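Side-chain contact in type-2Aa cytolytic delta-endotoxin (Bacillus thuringiensis serovar kyushuensis, PDB 1CBY), which is a mosquitocidal cytolytic toxin that kills dipteran larvae by opening pores in the membranes of their midgut epithelial cells: residues F204-I207 with K208-A211. Sequence-based numbering, arbitrary orientation.
Sequences FFTI and KDSA
Thr206 and Asp209 hold this local turn together through three hydrogen bonds, two of which end on a single carboxylate oxygen. The backbone bond runs from Asp209 N to Thr206 O (2.9 Å). In return, Thr206 N reaches Asp209 OD2 at 2.8 Å, fairly straight at 159°; OD2 accepts it on its anti lone pair, the one pointing away from the other carboxylate oxygen. Thr206 OG1 donates to the same Asp209 OD2 at 2.9 Å, but from well above the carboxylate plane. Two torsions bring these groups together: chi1 of 61° sets the threonine hydroxyl between its own N and carbonyl carbon, beside the amide that also binds OD2, while that of Asp209 places CG beside its own backbone N, anti to the carbonyl carbon, from where OD2 reaches Thr206. Two donors on one oxygen should fix the carboxylate's rotation and would probably favour its ionised form.

The Phe205 ring packs against CB of the same aspartate. Asp209 CB lies over one face of the ring, offset toward the rim and 4.1 Å from Phe205 CD1, with ring and carboxylate planes 30° apart. Farther along, Phe205 CE2 meets Ala211 CB obliquely at 4.2 Å; Ile107 and Val197 also touch this ring. The extended Lys208 chain leads away to the second subunit, where NZ makes a weak, long ion pair with Asp209 of that other chain.

Thr206 to Asp209 is a type I beta turn closed by the backbone bond and reinforced by the carboxylate bonds back to Thr206; it leads from the loop after helix 199-202 into strand 210-225 of the sheet.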
loop_
_atom_site.group_PDB
_atom_site.type_symbol
_atom_site.label_atom_id
_atom_site.label_comp_id
_atom_site.label_asym_id
_atom_site.label_seq_id
_atom_site.Cartn_x
_atom_site.Cartn_y
_atom_site.Cartn_z
ATOM N N PHE A 204 2.085 -0.473 19.469
ATOM C CA PHE A 204 0.676 -0.107 19.475
ATOM C C PHE A 204 0.411 1.393 19.570
ATOM O O PHE A 204 -0.638 1.827 20.044
ATOM C CB PHE A 204 -0.065 -0.884 20.562
ATOM C CG PHE A 204 -0.071 -2.364 20.327
ATOM C CD1 PHE A 204 -1.035 -2.945 19.511
ATOM C CD2 PHE A 204 0.926 -3.172 20.867
ATOM C CE1 PHE A 204 -1.005 -4.307 19.228
ATOM C CE2 PHE A 204 0.966 -4.533 20.592
ATOM C CZ PHE A 204 -0.001 -5.102 19.769
ATOM N N PHE A 205 1.368 2.172 19.078
ATOM C CA PHE A 205 1.268 3.623 19.049
ATOM C C PHE A 205 0.252 4.085 17.999
ATOM O O PHE A 205 0.134 3.498 16.921
ATOM C CB PHE A 205 2.630 4.221 18.711
ATOM C CG PHE A 205 3.434 4.620 19.906
ATOM C CD1 PHE A 205 2.959 4.389 21.197
ATOM C CD2 PHE A 205 4.656 5.268 19.743
ATOM C CE1 PHE A 205 3.692 4.800 22.310
ATOM C CE2 PHE A 205 5.395 5.682 20.847
ATOM C CZ PHE A 205 4.911 5.449 22.134
ATOM N N THR A 206 -0.461 5.159 18.310
ATOM C CA THR A 206 -1.447 5.722 17.397
ATOM C C THR A 206 -1.054 7.168 17.069
ATOM O O THR A 206 -0.166 7.737 17.705
ATOM C CB THR A 206 -2.865 5.695 18.010
ATOM O OG1 THR A 206 -2.887 6.476 19.210
ATOM C CG2 THR A 206 -3.283 4.270 18.333
ATOM N N ILE A 207 -1.709 7.750 16.071
ATOM C CA ILE A 207 -1.450 9.126 15.644
ATOM C C ILE A 207 -1.533 10.129 16.800
ATOM O O ILE A 207 -0.854 11.167 16.792
ATOM C CB ILE A 207 -2.447 9.525 14.516
ATOM C CG1 ILE A 207 -2.056 8.847 13.202
ATOM C CG2 ILE A 207 -2.489 11.024 14.316
ATOM C CD1 ILE A 207 -0.720 9.306 12.652
ATOM N N LYS A 208 -2.324 9.789 17.813
ATOM C CA LYS A 208 -2.530 10.653 18.969
ATOM C C LYS A 208 -1.520 10.489 20.105
ATOM O O LYS A 208 -1.630 11.160 21.132
ATOM C CB LYS A 208 -3.930 10.423 19.535
ATOM C CG LYS A 208 -5.060 10.526 18.524
ATOM C CD LYS A 208 -6.394 10.256 19.206
ATOM C CE LYS A 208 -7.561 10.349 18.244
ATOM N NZ LYS A 208 -8.857 10.175 18.957
ATOM N N ASP A 209 -0.555 9.590 19.948
ATOM C CA ASP A 209 0.420 9.367 21.007
ATOM C C ASP A 209 1.606 10.303 21.001
ATOM O O ASP A 209 1.992 10.825 19.961
ATOM C CB ASP A 209 0.870 7.908 21.034
ATOM C CG ASP A 209 -0.178 6.998 21.652
ATOM O OD1 ASP A 209 -0.568 7.239 22.814
ATOM O OD2 ASP A 209 -0.627 6.054 20.976
ATOM N N SER A 210 2.172 10.517 22.181
ATOM C CA SER A 210 3.316 11.397 22.345
ATOM C C SER A 210 4.491 10.627 22.942
ATOM O O SER A 210 4.301 9.621 23.630
ATOM C CB SER A 210 2.949 12.555 23.278
ATOM O OG SER A 210 1.744 13.183 22.874
ATOM N N ALA A 211 5.701 11.108 22.683
ATOM C CA ALA A 211 6.910 10.484 23.204
ATOM C C ALA A 211 8.101 11.335 22.799
ATOM O O ALA A 211 8.014 12.123 21.854
ATOM C CB ALA A 211 7.061 9.066 22.655
#